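Local coordinates for tubulin-specific chaperone, putative (Trypanosoma brucei, PDB 4B6M), which probably binds alpha-tubulin and microtubule plus ends as a tubulin-folding cofactor, of which this piece is the CAP-Gly domain, at residues A[10-15]-A[73-79]; A[19-25]-A[37-43]; A[44-50]-A[62-66]. All coordinates share one frame; numbering follows the deposited sequence. Where two conformers were deposited one is given.

Interaction 1 of 3, residues A[10-15]-A[73-79]; sequences DRCLCR and QVEVGDF. With FMT (formic acid), chain E; FMT (formic acid), chain F.
Cys12 to Cys14 and Val74 to Val76 run side by side as antiparallel strands whose axes come within 4.7 Å: Leu13 and Glu75 form the hydrogen-bonded pair, Cys12 with Val76 and Cys14 with Val74 the non-hydrogen-bonded pairs beside it. Leu13 and Glu75 exchange two N-H to O bonds, and Gly77 N to Arg11 O and Arg15 N to Gln73 O extend the ladder at its two ends. On the face of Cys12, Cys14 and Val74 the packing is apolar. Cys12 CB rests 3.7 Å from Val74 CG1, and the other branch, CG2, lies 4.1 Å from Cys14 SG; Val38 and Val40 of strand 36-42 and Leu69 of strand 66-69 touch this layer.

On the face of Leu13, the ring of Phe79 folds back over the strand. Leu13 CG stands almost above the ring centre, 3.8 Å from the centroid and 9° off the normal, a CH-pi contact, while Leu13 CD1 leans to the rim at CE1. Arg11 bends at chi2 and chi3 (-76° and -67°), curling its guanidinium around to the carbonyl of Phe79. NE and NH2 both donate to Phe79 O, at 2.8 and 2.9 Å, and the oxygen lies practically in the guanidinium plane; NH2 arrives in the carbonyl plane, whereas NE comes from above it. The same guanidinium also forms a salt bridge with Asp43 and bonds Ser22 OG through NH1. A water bridges Arg11 N to Gly77 O.

Backbone pairing thus sets the edge strand, and the side chains fix what follows it: one carbonyl gripped by two N-H groups and one ring seated on a leucine hold the chain after Gly77 against the sheet, with the arginine charge probably balanced by Asp43.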
loop_
_atom_site.group_PDB
_atom_site.type_symbol
_atom_site.label_atom_id
_atom_site.label_comp_id
_atom_site.label_asym_id
_atom_site.label_seq_id
_atom_site.Cartn_x
_atom_site.Cartn_y
_atom_site.Cartn_z
ATOM N N ASP A 10 9.803 -0.450 -1.218
ATOM C CA ASP A 10 9.846 0.947 -1.685
ATOM C C ASP A 10 9.071 1.882 -0.760
ATOM O O ASP A 10 8.024 1.496 -0.230
ATOM C CB ASP A 10 9.244 1.092 -3.087
ATOM C CG ASP A 10 10.193 0.677 -4.170
ATOM O OD1 ASP A 10 11.393 0.469 -3.874
ATOM O OD2 ASP A 10 9.726 0.558 -5.320
ATOM N N ARG A 11 9.564 3.106 -0.573
ATOM C CA ARG A 11 8.772 4.143 0.078
ATOM C C ARG A 11 7.955 4.896 -0.953
ATOM O O ARG A 11 8.380 5.040 -2.118
ATOM C CB ARG A 11 9.666 5.103 0.887
ATOM C CG ARG A 11 10.328 4.391 2.077
ATOM C CD ARG A 11 9.319 4.173 3.209
ATOM N NE ARG A 11 8.909 5.448 3.784
ATOM C CZ ARG A 11 8.003 5.594 4.744
ATOM N NH1 ARG A 11 7.368 4.525 5.226
ATOM N NH2 ARG A 11 7.705 6.814 5.199
ATOM N N CYS A 12 6.798 5.396 -0.543
ATOM C CA CYS A 12 5.858 5.993 -1.488
ATOM C C CYS A 12 4.936 7.046 -0.904
ATOM O O CYS A 12 4.699 7.080 0.313
ATOM C CB CYS A 12 5.060 4.874 -2.189
ATOM S SG CYS A 12 4.038 3.865 -1.059
ATOM N N LEU A 13 4.424 7.902 -1.783
ATOM C CA LEU A 13 3.296 8.757 -1.490
ATOM C C LEU A 13 2.194 8.294 -2.404
ATOM O O LEU A 13 2.415 8.133 -3.614
ATOM C CB LEU A 13 3.590 10.229 -1.813
ATOM C CG LEU A 13 4.507 11.032 -0.893
ATOM C CD1 LEU A 13 4.710 12.433 -1.489
ATOM C CD2 LEU A 13 3.971 11.135 0.521
ATOM N N CYS A 14 1.023 8.106 -1.829
ATOM C CA CYS A 14 -0.111 7.507 -2.523
ATOM C C CYS A 14 -1.306 8.428 -2.584
ATOM O O CYS A 14 -1.692 9.037 -1.591
ATOM C CB CYS A 14 -0.556 6.246 -1.791
ATOM S SG CYS A 14 0.692 4.965 -1.698
ATOM N N ARG A 15 -1.938 8.492 -3.757
ATOM C CA ARG A 15 -3.223 9.156 -3.899
ATOM C C ARG A 15 -4.359 8.328 -3.305
ATOM O O ARG A 15 -4.198 7.100 -3.215
ATOM C CB ARG A 15 -3.516 9.371 -5.393
ATOM C CG ARG A 15 -2.616 10.399 -6.032
ATOM C CD ARG A 15 -3.210 10.842 -7.349
ATOM N NE ARG A 15 -3.060 9.780 -8.328
ATOM C CZ ARG A 15 -3.689 9.745 -9.503
ATOM N NH1 ARG A 15 -4.503 10.727 -9.881
ATOM N NH2 ARG A 15 -3.466 8.726 -10.321
ATOM N N GLN A 73 -1.597 4.991 -8.662
ATOM C CA GLN A 73 -1.826 5.744 -7.431
ATOM C C GLN A 73 -0.628 5.846 -6.542
ATOM O O GLN A 73 -0.643 6.557 -5.527
ATOM C CB GLN A 73 -2.894 5.073 -6.620
ATOM C CG GLN A 73 -4.235 5.206 -7.236
ATOM C CD GLN A 73 -5.199 4.477 -6.406
ATOM O OE1 GLN A 73 -5.095 3.263 -6.293
ATOM N NE2 GLN A 73 -6.116 5.203 -5.762
ATOM N N VAL A 74 0.434 5.146 -6.909
ATOM C CA VAL A 74 1.628 5.010 -6.066
ATOM C C VAL A 74 2.819 5.725 -6.690
ATOM O O VAL A 74 3.305 5.345 -7.773
ATOM C CB VAL A 74 1.949 3.520 -5.831
ATOM C CG1 VAL A 74 3.154 3.336 -4.920
ATOM C CG2 VAL A 74 0.722 2.836 -5.255
ATOM N N GLU A 75 3.300 6.753 -5.989
ATOM C CA GLU A 75 4.546 7.411 -6.374
ATOM C C GLU A 75 5.700 6.904 -5.515
ATOM O O GLU A 75 5.759 7.208 -4.322
ATOM C CB GLU A 75 4.420 8.933 -6.248
ATOM C CG GLU A 75 5.736 9.669 -6.533
ATOM C CD GLU A 75 5.658 11.165 -6.265
ATOM O OE1 GLU A 75 4.560 11.733 -6.210
ATOM O OE2 GLU A 75 6.729 11.786 -6.104
ATOM N N VAL A 76 6.586 6.120 -6.109
ATOM C CA VAL A 76 7.806 5.654 -5.425
ATOM C C VAL A 76 8.808 6.813 -5.358
ATOM O O VAL A 76 9.003 7.549 -6.335
ATOM C CB VAL A 76 8.416 4.402 -6.096
ATOM C CG1 VAL A 76 9.780 4.068 -5.521
ATOM C CG2 VAL A 76 7.470 3.213 -5.935
ATOM N N GLY A 77 9.412 6.994 -4.192
ATOM C CA GLY A 77 10.420 8.036 -4.047
ATOM C C GLY A 77 11.178 7.895 -2.751
ATOM O O GLY A 77 10.970 6.953 -1.987
ATOM N N ASP A 78 12.071 8.840 -2.508
ATOM C CA ASP A 78 12.829 8.846 -1.259
ATOM C C ASP A 78 12.013 9.616 -0.227
ATOM O O ASP A 78 12.074 10.846 -0.146
ATOM C CB ASP A 78 14.219 9.463 -1.486
ATOM C CG ASP A 78 15.159 9.231 -0.317
ATOM O OD1 ASP A 78 14.777 8.527 0.656
ATOM O OD2 ASP A 78 16.305 9.743 -0.371
ATOM N N PHE A 79 11.175 8.877 0.513
ATOM C CA PHE A 79 10.218 9.482 1.436
ATOM C C PHE A 79 10.383 8.846 2.804
ATOM O O PHE A 79 9.501 8.090 3.260
ATOM C CB PHE A 79 8.758 9.320 0.973
ATOM C CG PHE A 79 8.470 9.900 -0.383
ATOM C CD1 PHE A 79 8.431 11.274 -0.579
ATOM C CD2 PHE A 79 8.204 9.057 -1.470
ATOM C CE1 PHE A 79 8.130 11.801 -1.832
ATOM C CE2 PHE A 79 7.926 9.579 -2.725
ATOM C CZ PHE A 79 7.895 10.954 -2.905
HETATM C C FMT E . 7.181 6.128 -9.292
HETATM O O1 FMT E . 6.270 5.396 -8.846
HETATM O O2 FMT E . 7.289 7.367 -9.119
HETATM C C FMT F . -7.694 2.440 -5.148
HETATM O O1 FMT F . -6.997 1.904 -6.031
HETATM O O2 FMT F . -7.686 3.668 -4.867
HETATM O O HOH W 1 11.784 4.259 -1.979
HETATM O O HOH W 2 0.767 9.504 -5.529
#

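Interaction 2 of 3, residues A[19-25]-A[37-43]; sequences RLGSVRF and WVGVEFD. With FMT (formic acid), chain C.
Arg19 and Phe42 meet with guanidinium and ring planes 30° apart: Phe42 CZ sits over one guanidinium face, 3.5 Å from Arg19 NH1, while Arg19 CB touches the ring at CE1. NH1 and NH2 each donate almost straight to a different oxygen of a formic acid, probably from the crystallisation liquor; they also bond Val46 O and Arg15 O, respectively. Val40 CG1 lies over a face of the Phe42 ring, towards its rim.

Arg24 and Glu41 form a salt bridge on the side of the sheet that also carries Ser22. The arginine, bent at chi2 (-50°), brings NE to 2.9 Å and NH2 to 3.1 Å from Glu41 OE1. Both reach this one oxygen from the same face of the carboxylate, whose plane is turned 62° from the guanidinium; Ser22 CB packs over the guanidinium centre. On the other side Val23 CG1 meets Val38 CG1 at 3.8 Å.

In the backbone, Gly39 O accepts from Arg24 N (2.7 Å) and, weakly, from Phe25 N, while Gly39 N returns a bond to Phe25 O. Two residues facing one make a classic beta bulge in this antiparallel hairpin, at the centre of the SH3-like beta sheet of the CAP-Gly domain.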
loop_
_atom_site.group_PDB
_atom_site.type_symbol
_atom_site.label_atom_id
_atom_site.label_comp_id
_atom_site.label_asym_id
_atom_site.label_seq_id
_atom_site.Cartn_x
_atom_site.Cartn_y
_atom_site.Cartn_z
ATOM N N ARG A 19 -0.544 10.175 0.797
ATOM C CA ARG A 19 -0.458 9.332 1.965
ATOM C C ARG A 19 0.868 8.590 1.957
ATOM O O ARG A 19 1.232 7.884 1.005
ATOM C CB ARG A 19 -1.651 8.389 2.006
ATOM C CG ARG A 19 -2.995 9.090 2.115
ATOM C CD ARG A 19 -4.157 8.111 2.034
ATOM N NE ARG A 19 -4.227 7.449 0.730
ATOM C CZ ARG A 19 -4.734 6.229 0.558
ATOM N NH1 ARG A 19 -5.193 5.548 1.613
ATOM N NH2 ARG A 19 -4.790 5.696 -0.658
ATOM N N LEU A 20 1.629 8.780 3.029
ATOM C CA LEU A 20 2.971 8.252 3.113
ATOM C C LEU A 20 3.011 6.779 3.535
ATOM O O LEU A 20 2.331 6.399 4.479
ATOM C CB LEU A 20 3.695 9.087 4.162
ATOM C CG LEU A 20 5.142 8.773 4.400
ATOM C CD1 LEU A 20 5.911 8.862 3.098
ATOM C CD2 LEU A 20 5.651 9.815 5.414
ATOM N N GLY A 21 3.797 5.945 2.854
ATOM C CA GLY A 21 3.921 4.534 3.323
ATOM C C GLY A 21 5.010 3.684 2.694
ATOM O O GLY A 21 5.905 4.191 2.020
ATOM N N SER A 22 4.934 2.376 2.935
ATOM C CA SER A 22 5.906 1.412 2.432
ATOM C C SER A 22 5.175 0.367 1.629
ATOM O O SER A 22 4.142 -0.144 2.083
ATOM C CB SER A 22 6.602 0.715 3.605
ATOM O OG SER A 22 7.363 1.665 4.349
ATOM N N VAL A 23 5.720 0.031 0.461
ATOM C CA VAL A 23 5.162 -1.045 -0.364
ATOM C C VAL A 23 5.428 -2.414 0.275
ATOM O O VAL A 23 6.579 -2.811 0.490
ATOM C CB VAL A 23 5.753 -1.022 -1.785
ATOM C CG1 VAL A 23 5.247 -2.189 -2.628
ATOM C CG2 VAL A 23 5.415 0.320 -2.456
ATOM N N ARG A 24 4.345 -3.138 0.556
ATOM C CA ARG A 24 4.434 -4.465 1.167
ATOM C C ARG A 24 4.123 -5.622 0.213
ATOM O O ARG A 24 4.428 -6.769 0.511
ATOM C CB ARG A 24 3.467 -4.537 2.332
ATOM C CG ARG A 24 3.755 -3.579 3.462
ATOM C CD ARG A 24 5.200 -3.648 3.903
ATOM N NE ARG A 24 5.369 -2.896 5.139
ATOM C CZ ARG A 24 6.530 -2.398 5.566
ATOM N NH1 ARG A 24 7.644 -2.564 4.860
ATOM N NH2 ARG A 24 6.571 -1.730 6.705
ATOM N N PHE A 25 3.544 -5.323 -0.944
ATOM C CA PHE A 25 3.068 -6.340 -1.870
ATOM C C PHE A 25 2.931 -5.705 -3.245
ATOM O O PHE A 25 2.499 -4.575 -3.344
ATOM C CB PHE A 25 1.694 -6.859 -1.422
ATOM C CG PHE A 25 1.023 -7.754 -2.424
ATOM C CD1 PHE A 25 1.385 -9.092 -2.529
ATOM C CD2 PHE A 25 0.033 -7.258 -3.277
ATOM C CE1 PHE A 25 0.777 -9.924 -3.463
ATOM C CE2 PHE A 25 -0.574 -8.077 -4.215
ATOM C CZ PHE A 25 -0.203 -9.421 -4.307
ATOM N N TRP A 37 -1.920 -5.024 -8.499
ATOM C CA TRP A 37 -2.196 -4.246 -7.280
ATOM C C TRP A 37 -0.951 -4.027 -6.473
ATOM O O TRP A 37 -0.009 -4.832 -6.479
ATOM C CB TRP A 37 -3.197 -4.991 -6.399
ATOM C CG TRP A 37 -4.569 -5.027 -7.010
ATOM C CD1 TRP A 37 -5.113 -6.022 -7.820
ATOM C CD2 TRP A 37 -5.599 -3.991 -6.930
ATOM N NE1 TRP A 37 -6.380 -5.671 -8.233
ATOM C CE2 TRP A 37 -6.728 -4.466 -7.736
ATOM C CE3 TRP A 37 -5.694 -2.753 -6.296
ATOM C CZ2 TRP A 37 -7.893 -3.722 -7.867
ATOM C CZ3 TRP A 37 -6.867 -2.004 -6.452
ATOM C CH2 TRP A 37 -7.947 -2.497 -7.204
ATOM N N VAL A 38 -0.954 -2.933 -5.716
ATOM C CA VAL A 38 0.140 -2.629 -4.809
ATOM C C VAL A 38 -0.399 -2.605 -3.379
ATOM O O VAL A 38 -1.344 -1.861 -3.057
ATOM C CB VAL A 38 0.782 -1.263 -5.168
ATOM C CG1 VAL A 38 1.992 -0.994 -4.277
ATOM C CG2 VAL A 38 1.208 -1.236 -6.647
ATOM N N GLY A 39 0.149 -3.456 -2.515
ATOM C CA GLY A 39 -0.237 -3.438 -1.103
ATOM C C GLY A 39 0.648 -2.458 -0.378
ATOM O O GLY A 39 1.866 -2.624 -0.442
ATOM N N VAL A 40 0.065 -1.476 0.303
ATOM C CA VAL A 40 0.855 -0.449 0.999
ATOM C C VAL A 40 0.542 -0.465 2.484
ATOM O O VAL A 40 -0.626 -0.576 2.877
ATOM C CB VAL A 40 0.579 0.963 0.425
ATOM C CG1 VAL A 40 1.272 2.029 1.262
ATOM C CG2 VAL A 40 1.027 1.064 -1.022
ATOM N N GLU A 41 1.582 -0.357 3.314
ATOM C CA GLU A 41 1.379 -0.079 4.724
ATOM C C GLU A 41 1.686 1.390 4.966
ATOM O O GLU A 41 2.831 1.856 4.791
ATOM C CB GLU A 41 2.277 -0.951 5.594
ATOM C CG GLU A 41 2.110 -0.642 7.061
ATOM C CD GLU A 41 2.976 -1.519 7.945
ATOM O OE1 GLU A 41 3.680 -2.410 7.415
ATOM O OE2 GLU A 41 2.951 -1.292 9.158
ATOM N N PHE A 42 0.666 2.129 5.370
ATOM C CA PHE A 42 0.820 3.549 5.629
ATOM C C PHE A 42 1.449 3.811 6.982
ATOM O O PHE A 42 1.351 2.985 7.904
ATOM C CB PHE A 42 -0.529 4.252 5.494
ATOM C CG PHE A 42 -1.099 4.155 4.114
ATOM C CD1 PHE A 42 -0.569 4.942 3.100
ATOM C CD2 PHE A 42 -2.121 3.258 3.808
ATOM C CE1 PHE A 42 -1.048 4.851 1.808
ATOM C CE2 PHE A 42 -2.626 3.178 2.513
ATOM C CZ PHE A 42 -2.077 3.970 1.505
ATOM N N ASP A 43 2.103 4.969 7.085
ATOM C CA ASP A 43 2.678 5.384 8.343
ATOM C C ASP A 43 1.612 5.767 9.354
ATOM O O ASP A 43 1.775 5.514 10.558
ATOM C CB ASP A 43 3.607 6.566 8.125
ATOM C CG ASP A 43 4.881 6.200 7.394
ATOM O OD1 ASP A 43 5.060 5.049 6.945
ATOM O OD2 ASP A 43 5.728 7.108 7.235
HETATM C C FMT C . -6.294 2.499 0.191
HETATM O O1 FMT C . -6.229 3.213 -0.825
HETATM O O2 FMT C . -6.032 2.841 1.317
#

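Interaction 3 of 3, residues A[44-50]-A[62-66]; sequences EPVGKGD and QPNYG. With FMT (formic acid), chain C.
The Tyr65 ring has Pro45 over one face: Pro45 CB is 4.0 Å from the ring centroid and 28° off its normal, a CH-pi contact displaced towards the hydroxyl end, where CB comes within 3.6 Å of CZ. The proline and the ring lie alongside and point the same way. Obliquely to the ring, the Glu44 carbonyl carbon approaches CE2 at 3.4 Å, and Gln62 O lies in the ring plane at its edge. Tyr65 CG is turned anti to its own carbonyl carbon (chi1 -68°), an orientation that carries the ring back beside Pro45.

Beyond the ring the grip is made by backbone. Gly47 N donates to Asn64 O at 2.9 Å. Gly49 and Gly66 form a single antiparallel bridge: Gly49 N bonds Gly66 O at 2.7 Å, and Gly66 N returns to Gly49 O at 2.9 Å. A water links Lys48 O to Asn64 OD1. Asp50 CB packs on Pro63 CA at 3.6 Å, while its carboxylate turns to Thr52 OG1. Lys48 N donates to the formic acid that Arg19 also binds.

Both loops are tightly folded: Pro45 centres an inverse gamma turn, closed by Val46 N to Glu44 O, and Gln62 to Tyr65 is a type II beta turn. Tyr65 and Gly66 together face Gly49 in a classic beta bulge. Gly47 to Asp50 belong to the counterpart of the GKNDG signature, which in related CAP-Gly domains recognises C-terminal EEY/F tails such as that of alpha-tubulin, and probably does so here.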
loop_
_atom_site.group_PDB
_atom_site.type_symbol
_atom_site.label_atom_id
_atom_site.label_comp_id
_atom_site.label_asym_id
_atom_site.label_seq_id
_atom_site.Cartn_x
_atom_site.Cartn_y
_atom_site.Cartn_z
ATOM N N GLU A 44 0.524 6.355 8.860
ATOM C CA GLU A 44 -0.591 6.869 9.636
ATOM C C GLU A 44 -1.831 6.026 9.314
ATOM O O GLU A 44 -1.865 5.345 8.287
ATOM C CB GLU A 44 -0.803 8.350 9.299
ATOM C CG GLU A 44 0.493 9.116 9.563
ATOM C CD GLU A 44 0.380 10.635 9.667
ATOM O OE1 GLU A 44 -0.729 11.167 9.794
ATOM O OE2 GLU A 44 1.450 11.284 9.674
ATOM N N PRO A 45 -2.830 6.052 10.191
ATOM C CA PRO A 45 -3.955 5.141 9.968
ATOM C C PRO A 45 -4.971 5.675 8.936
ATOM O O PRO A 45 -6.149 5.923 9.236
ATOM C CB PRO A 45 -4.539 4.952 11.376
ATOM C CG PRO A 45 -4.126 6.199 12.107
ATOM C CD PRO A 45 -2.769 6.537 11.579
ATOM N N VAL A 46 -4.476 5.790 7.697
ATOM C CA VAL A 46 -5.206 6.343 6.558
ATOM C C VAL A 46 -5.516 5.283 5.490
ATOM O O VAL A 46 -5.979 5.600 4.387
ATOM C CB VAL A 46 -4.460 7.562 5.934
ATOM C CG1 VAL A 46 -4.455 8.755 6.906
ATOM C CG2 VAL A 46 -3.061 7.173 5.429
ATOM N N GLY A 47 -5.224 4.025 5.792
ATOM C CA GLY A 47 -5.526 2.969 4.837
ATOM C C GLY A 47 -6.990 2.578 4.922
ATOM O O GLY A 47 -7.551 2.537 6.002
ATOM N N LYS A 48 -7.596 2.234 3.786
ATOM C CA LYS A 48 -8.929 1.668 3.763
ATOM C C LYS A 48 -9.055 0.312 4.483
ATOM O O LYS A 48 -10.156 -0.089 4.833
ATOM C CB LYS A 48 -9.356 1.455 2.300
ATOM C CG LYS A 48 -9.592 2.751 1.555
ATOM C CD LYS A 48 -10.827 3.429 2.117
ATOM C CE LYS A 48 -11.065 4.762 1.448
ATOM N NZ LYS A 48 -11.573 4.582 0.049
ATOM N N GLY A 49 -7.955 -0.421 4.649
ATOM C CA GLY A 49 -8.028 -1.772 5.194
ATOM C C GLY A 49 -6.876 -2.149 6.092
ATOM O O GLY A 49 -6.276 -1.306 6.760
ATOM N N ASP A 50 -6.619 -3.458 6.135
ATOM C CA ASP A 50 -5.653 -4.046 7.058
ATOM C C ASP A 50 -4.801 -5.094 6.357
ATOM O O ASP A 50 -4.264 -5.979 7.010
ATOM C CB ASP A 50 -6.418 -4.688 8.231
ATOM C CG ASP A 50 -7.289 -5.868 7.800
ATOM O OD1 ASP A 50 -7.405 -6.132 6.597
ATOM O OD2 ASP A 50 -7.850 -6.543 8.697
ATOM N N GLN A 62 -1.582 -3.967 10.246
ATOM C CA GLN A 62 -2.550 -3.729 11.280
ATOM C C GLN A 62 -3.745 -2.914 10.775
ATOM O O GLN A 62 -3.641 -2.192 9.786
ATOM C CB GLN A 62 -1.831 -3.136 12.478
ATOM C CG GLN A 62 -0.757 -4.113 12.958
ATOM C CD GLN A 62 0.187 -3.508 13.958
ATOM O OE1 GLN A 62 0.124 -2.312 14.222
ATOM N NE2 GLN A 62 1.055 -4.333 14.543
ATOM N N PRO A 63 -4.911 -3.075 11.412
ATOM C CA PRO A 63 -6.105 -2.382 10.928
ATOM C C PRO A 63 -5.915 -0.878 10.756
ATOM O O PRO A 63 -5.268 -0.228 11.587
ATOM C CB PRO A 63 -7.175 -2.695 11.994
ATOM C CG PRO A 63 -6.724 -4.010 12.552
ATOM C CD PRO A 63 -5.221 -3.896 12.605
ATOM N N ASN A 64 -6.441 -0.366 9.643
ATOM C CA ASN A 64 -6.402 1.059 9.278
ATOM C C ASN A 64 -5.099 1.531 8.675
ATOM O O ASN A 64 -5.007 2.725 8.348
ATOM C CB ASN A 64 -6.835 1.971 10.421
ATOM C CG ASN A 64 -8.193 1.592 10.942
ATOM O OD1 ASN A 64 -9.150 1.576 10.194
ATOM N ND2 ASN A 64 -8.260 1.189 12.207
ATOM N N TYR A 65 -4.147 0.612 8.498
ATOM C CA TYR A 65 -2.832 0.955 7.897
ATOM C C TYR A 65 -2.602 0.376 6.536
ATOM O O TYR A 65 -1.550 0.642 5.927
ATOM C CB TYR A 65 -1.651 0.524 8.792
ATOM C CG TYR A 65 -1.652 1.350 10.021
ATOM C CD1 TYR A 65 -2.406 0.955 11.120
ATOM C CD2 TYR A 65 -0.947 2.559 10.076
ATOM C CE1 TYR A 65 -2.472 1.755 12.251
ATOM C CE2 TYR A 65 -1.005 3.356 11.197
ATOM C CZ TYR A 65 -1.756 2.919 12.293
ATOM O OH TYR A 65 -1.814 3.712 13.405
ATOM N N GLY A 66 -3.546 -0.432 6.064
ATOM C CA GLY A 66 -3.333 -1.178 4.835
ATOM C C GLY A 66 -4.153 -0.662 3.682
ATOM O O GLY A 66 -5.338 -0.323 3.821
HETATM C C FMT C . -6.294 2.499 0.191
HETATM O O1 FMT C . -6.229 3.213 -0.825
HETATM O O2 FMT C . -6.032 2.841 1.317
HETATM O O HOH W 3 -10.408 0.279 7.597
#

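Interaction 2 lies near the centre of the chain and is partly buried, whereas interactions 1 and 3 are surface contacts, each about 9 Å from that centre. Interactions 1 and 2 belong to one antiparallel sheet, joined by strand 11-14 pairing with strand 19-26; interaction 1 brings in the edge strand 74-76. Interaction 3 joins loops instead, and reaches the sheet through Phe42 N and Tyr65 O, 2.7 Å apart, a probable hydrogen bond. The chemistry follows place: extended ladders with apolar packing and arginine contacts in the sheet, turns and glycine backbone bonds in the loops. One formic acid molecule bridges interactions 2 and 3.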